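Side-chain contacts in Lin2111 protein (Listeria innocua, PDB 3EDP), which probably binds DNA as a GntR-family transcription regulator, though its precise biological role is unknown: residues S16-S21 and D55-E60; V63-K66 and G70-V73. All coordinates share one frame; numbering follows the deposited sequence.

Contact 1. Residues S16-S21 and D55-E60; sequences SKIKDS and DLLVEE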
loop_
_atom_site.group_PDB
_atom_site.type_symbol
_atom_site.label_atom_id
_atom_site.label_comp_id
_atom_site.label_asym_id
_atom_site.label_seq_id
_atom_site.Cartn_x
_atom_site.Cartn_y
_atom_site.Cartn_z
ATOM N N SER A 16 -27.661 2.938 -34.442
ATOM C CA SER A 16 -26.937 4.119 -34.923
ATOM C C SER A 16 -27.306 5.383 -34.147
ATOM O O SER A 16 -26.450 6.220 -33.869
ATOM C CB SER A 16 -27.201 4.347 -36.415
ATOM O OG SER A 16 -26.700 3.274 -37.195
ATOM N N LYS A 17 -28.584 5.518 -33.810
ATOM C CA LYS A 17 -29.054 6.680 -33.061
ATOM C C LYS A 17 -28.545 6.657 -31.623
ATOM O O LYS A 17 -28.158 7.691 -31.075
ATOM C CB LYS A 17 -30.585 6.780 -33.113
ATOM C CG LYS A 17 -31.120 7.053 -34.525
ATOM C CD LYS A 17 -32.557 7.541 -34.523
ATOM C CE LYS A 17 -33.549 6.383 -34.545
ATOM N NZ LYS A 17 -34.955 6.842 -34.812
ATOM N N ILE A 18 -28.534 5.477 -31.010
ATOM C CA ILE A 18 -27.972 5.354 -29.670
ATOM C C ILE A 18 -26.472 5.647 -29.700
ATOM O O ILE A 18 -25.935 6.303 -28.806
ATOM C CB ILE A 18 -28.227 3.968 -29.064
ATOM C CG1 ILE A 18 -29.729 3.768 -28.863
ATOM C CG2 ILE A 18 -27.477 3.820 -27.718
ATOM C CD1 ILE A 18 -30.144 2.336 -28.817
ATOM N N LYS A 19 -25.804 5.158 -30.736
ATOM C CA LYS A 19 -24.384 5.420 -30.926
ATOM C C LYS A 19 -24.137 6.929 -31.022
ATOM O O LYS A 19 -23.183 7.448 -30.444
ATOM C CB LYS A 19 -23.896 4.716 -32.190
ATOM C CG LYS A 19 -22.437 4.303 -32.167
ATOM C CD LYS A 19 -22.085 3.511 -33.419
ATOM C CE LYS A 19 -23.137 2.451 -33.716
ATOM N NZ LYS A 19 -22.955 1.847 -35.068
ATOM N N ASP A 20 -25.005 7.629 -31.750
ATOM C CA ASP A 20 -24.910 9.084 -31.866
ATOM C C ASP A 20 -24.982 9.745 -30.495
ATOM O O ASP A 20 -24.178 10.620 -30.175
ATOM C CB ASP A 20 -26.024 9.639 -32.757
ATOM C CG ASP A 20 -25.885 9.206 -34.204
ATOM O OD1 ASP A 20 -24.800 8.710 -34.578
ATOM O OD2 ASP A 20 -26.865 9.360 -34.968
ATOM N N SER A 21 -25.957 9.325 -29.696
ATOM C CA SER A 21 -26.129 9.861 -28.353
ATOM C C SER A 21 -24.886 9.622 -27.507
ATOM O O SER A 21 -24.469 10.489 -26.738
ATOM C CB SER A 21 -27.349 9.238 -27.679
ATOM O OG SER A 21 -28.531 9.567 -28.389
ATOM N N ASP A 55 -27.795 -5.480 -28.523
ATOM C CA ASP A 55 -26.873 -6.579 -28.854
ATOM C C ASP A 55 -25.783 -6.080 -29.794
ATOM O O ASP A 55 -24.613 -6.418 -29.649
ATOM C CB ASP A 55 -27.590 -7.735 -29.554
ATOM C CG ASP A 55 -28.403 -8.594 -28.615
ATOM O OD1 ASP A 55 -28.360 -8.383 -27.382
ATOM O OD2 ASP A 55 -29.099 -9.496 -29.131
ATOM N N LEU A 56 -26.193 -5.290 -30.777
ATOM C CA LEU A 56 -25.273 -4.704 -31.743
ATOM C C LEU A 56 -24.279 -3.767 -31.052
ATOM O O LEU A 56 -23.082 -3.779 -31.356
ATOM C CB LEU A 56 -26.066 -3.941 -32.806
ATOM C CG LEU A 56 -25.449 -3.681 -34.178
ATOM C CD1 LEU A 56 -26.447 -2.936 -35.054
ATOM C CD2 LEU A 56 -24.167 -2.888 -34.056
ATOM N N LEU A 57 -24.773 -2.948 -30.127
ATOM C CA LEU A 57 -23.908 -2.026 -29.400
ATOM C C LEU A 57 -22.942 -2.777 -28.485
ATOM O O LEU A 57 -21.772 -2.413 -28.369
ATOM C CB LEU A 57 -24.739 -1.017 -28.610
ATOM C CG LEU A 57 -25.630 -0.167 -29.521
ATOM C CD1 LEU A 57 -26.609 0.654 -28.693
ATOM C CD2 LEU A 57 -24.782 0.722 -30.405
ATOM N N VAL A 58 -23.438 -3.831 -27.844
ATOM C CA VAL A 58 -22.601 -4.657 -26.982
ATOM C C VAL A 58 -21.483 -5.320 -27.794
ATOM O O VAL A 58 -20.321 -5.326 -27.380
ATOM C CB VAL A 58 -23.422 -5.730 -26.255
ATOM C CG1 VAL A 58 -22.493 -6.805 -25.631
ATOM C CG2 VAL A 58 -24.305 -5.088 -25.192
ATOM N N GLU A 59 -21.846 -5.861 -28.953
ATOM C CA GLU A 59 -20.900 -6.522 -29.844
ATOM C C GLU A 59 -19.816 -5.550 -30.296
ATOM O O GLU A 59 -18.650 -5.925 -30.432
ATOM C CB GLU A 59 -21.634 -7.101 -31.056
ATOM C CG GLU A 59 -20.725 -7.657 -32.135
ATOM C CD GLU A 59 -21.491 -8.115 -33.362
ATOM O OE1 GLU A 59 -22.742 -8.094 -33.334
ATOM O OE2 GLU A 59 -20.841 -8.494 -34.359
ATOM N N GLU A 60 -20.210 -4.298 -30.517
ATOM C CA GLU A 60 -19.280 -3.252 -30.927
ATOM C C GLU A 60 -18.463 -2.723 -29.751
ATOM O O GLU A 60 -17.579 -1.890 -29.931
ATOM C CB GLU A 60 -20.025 -2.098 -31.603
ATOM C CG GLU A 60 -20.416 -2.359 -33.049
ATOM C CD GLU A 60 -21.274 -1.244 -33.639
ATOM O OE1 GLU A 60 -22.073 -0.645 -32.889
ATOM O OE2 GLU A 60 -21.154 -0.972 -34.854
#
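Lys19 and Leu57 mark the closest approach of the two helical backbones, their CA atoms 7.6 Å apart, close enough for side chains to meet directly. Leu57 touches helix 10-23 with both ends of its fork. Leu57 CD1 lies 3.4 Å from Ile18 CG2, tighter than usual for two methyl groups, and 3.7 Å from Ile18 CB; the other methyl, Leu57 CD2, rests against Lys19 CE at 4.1 Å. Lys19 thus belongs to the apolar contact by its carbon chain and leaves it at its tip. A bend at chi3 (-46°) carries the amine across Glu60, the two side chains meeting at about a right angle. There Lys19 NZ forms a salt bridge with Glu60 OE2 at 3.4 Å, weak as a hydrogen bond, and Glu60 OE1 stands equally far from Lys19 NZ, so the ammonium faces both carboxylate oxygens without a short bond to either. The Ile18-Leu57 pair is buried, whereas the weak ion pair sits at the exposed margin. Ala15 and Val63 also touch Leu57, which places it between helix 10-23 and the first strand of the hairpin, an arrangement characteristic of the winged helix-turn-helix domain of GntR regulators.

Contact 2. Residues V63-K66 and G70-V73; sequences VVRK and GLYV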
loop_
_atom_site.group_PDB
_atom_site.type_symbol
_atom_site.label_atom_id
_atom_site.label_comp_id
_atom_site.label_asym_id
_atom_site.label_seq_id
_atom_site.Cartn_x
_atom_site.Cartn_y
_atom_site.Cartn_z
ATOM N N VAL A 63 -21.487 -0.544 -25.269
ATOM C CA VAL A 63 -22.297 -0.592 -24.063
ATOM C C VAL A 63 -22.208 -1.979 -23.454
ATOM O O VAL A 63 -21.773 -2.931 -24.098
ATOM C CB VAL A 63 -23.808 -0.284 -24.338
ATOM C CG1 VAL A 63 -23.972 0.819 -25.357
ATOM C CG2 VAL A 63 -24.524 -1.527 -24.793
ATOM N N VAL A 64 -22.642 -2.095 -22.213
ATOM C CA VAL A 64 -22.658 -3.383 -21.545
ATOM C C VAL A 64 -23.933 -3.479 -20.719
ATOM O O VAL A 64 -24.417 -2.476 -20.187
ATOM C CB VAL A 64 -21.403 -3.563 -20.647
ATOM C CG1 VAL A 64 -21.261 -2.389 -19.689
ATOM C CG2 VAL A 64 -21.462 -4.885 -19.892
ATOM N N ARG A 65 -24.498 -4.675 -20.642
ATOM C CA ARG A 65 -25.700 -4.888 -19.851
ATOM C C ARG A 65 -25.344 -5.217 -18.410
ATOM O O ARG A 65 -24.355 -5.897 -18.148
ATOM C CB ARG A 65 -26.526 -6.041 -20.419
ATOM C CG ARG A 65 -27.168 -5.777 -21.784
ATOM C CD ARG A 65 -28.103 -6.928 -22.139
ATOM N NE ARG A 65 -29.030 -6.599 -23.218
ATOM C CZ ARG A 65 -28.859 -6.950 -24.487
ATOM N NH1 ARG A 65 -27.786 -7.648 -24.846
ATOM N NH2 ARG A 65 -29.765 -6.606 -25.397
ATOM N N LYS A 66 -26.151 -4.735 -17.473
ATOM C CA LYS A 66 -26.105 -5.280 -16.126
ATOM C C LYS A 66 -27.269 -6.245 -15.996
ATOM O O LYS A 66 -28.423 -5.828 -15.978
ATOM C CB LYS A 66 -26.197 -4.188 -15.061
ATOM C CG LYS A 66 -25.670 -4.627 -13.693
ATOM C CD LYS A 66 -26.131 -6.043 -13.350
ATOM C CE LYS A 66 -25.260 -6.700 -12.292
ATOM N NZ LYS A 66 -25.621 -6.264 -10.916
ATOM N N GLY A 70 -29.703 -2.809 -15.934
ATOM C CA GLY A 70 -29.769 -1.764 -16.944
ATOM C C GLY A 70 -28.668 -1.786 -17.992
ATOM O O GLY A 70 -28.241 -2.844 -18.444
ATOM N N LEU A 71 -28.210 -0.600 -18.372
ATOM C CA LEU A 71 -27.260 -0.434 -19.464
ATOM C C LEU A 71 -26.209 0.596 -19.070
ATOM O O LEU A 71 -26.546 1.701 -18.645
ATOM C CB LEU A 71 -27.978 0.064 -20.730
ATOM C CG LEU A 71 -28.282 -0.866 -21.906
ATOM C CD1 LEU A 71 -28.702 -2.248 -21.443
ATOM C CD2 LEU A 71 -29.353 -0.238 -22.794
ATOM N N TYR A 72 -24.943 0.239 -19.249
ATOM C CA TYR A 72 -23.838 1.154 -19.003
ATOM C C TYR A 72 -23.094 1.428 -20.300
ATOM O O TYR A 72 -22.915 0.533 -21.135
ATOM C CB TYR A 72 -22.883 0.568 -17.957
ATOM C CG TYR A 72 -23.551 0.239 -16.640
ATOM C CD1 TYR A 72 -23.564 1.156 -15.599
ATOM C CD2 TYR A 72 -24.183 -0.979 -16.445
ATOM C CE1 TYR A 72 -24.181 0.864 -14.396
ATOM C CE2 TYR A 72 -24.806 -1.283 -15.248
ATOM C CZ TYR A 72 -24.801 -0.359 -14.224
ATOM O OH TYR A 72 -25.418 -0.655 -13.028
ATOM N N VAL A 73 -22.680 2.674 -20.480
ATOM C CA VAL A 73 -21.845 3.029 -21.614
ATOM C C VAL A 73 -20.399 2.683 -21.274
ATOM O O VAL A 73 -19.942 2.919 -20.155
ATOM C CB VAL A 73 -21.955 4.530 -21.949
ATOM C CG1 VAL A 73 -21.173 4.852 -23.212
ATOM C CG2 VAL A 73 -23.411 4.922 -22.112
#
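Val64 and Tyr72 exchange the two shortest hydrogen bonds between the strands. Tyr72 N donates to Val64 O at 2.9 Å, with an N-H...O angle of 178°, and Val64 N returns a bond of 2.9 Å to Tyr72 O. Tyr72 O also receives a CA-H...O contact from Val63 CA at 3.2 Å, so this carbonyl is approached by two successive residues of the opposite strand. The strand axes come within 4.7 Å, with 150° between their N-to-C directions, 30° short of exactly antiparallel. On one face Val64 CG1 packs on Tyr72 CB at 3.8 Å, while Lys66 CB lies at the ring edge, in its plane, modelled too close to Tyr72 CE2 for the spacing to be trusted. Lys66 CG, anti to the backbone N (chi1 -160°), continues alongside the ring toward its hydroxyl end; the lysine is poorly ordered, so its placement is approximate. On the other face Arg65 and Leu71 lie side by side, with Arg65 CG 3.9 Å from Leu71 CD1. The guanidinium reaches beyond the hairpin to Glu36 and the carbonyl of Arg51. Backbone bonds thus set the pairing of the strands, whereas the arginine, apolar along its stem and charged at its end, couples one face of this wing to the helices.

How the contacts relate
From the N terminus, helix 10-23 comes first, and contact 1 closes a loop of 33 residues, about half of them helical, when helix 47-59 packs back against it. The chain then passes through a short loop into strand 63-66, and contact 2 closes a short turn between adjacent strands. The two closures are in series, neither enclosing the other, with centres 11 Å apart. They meet physically: Asp55 OD1 forms a 2.7 Å salt bridge with Arg65 NH1, and Leu57 CB packs on Val63 CG1 at 3.8 Å. Ile22 of the first helix touches both Val63 and Val73. Helix pair and hairpin thus share one core within the GntR-type DNA-binding domain, while Leu124 of strand 124-134 touches the hairpin's Lys66-Tyr72 face.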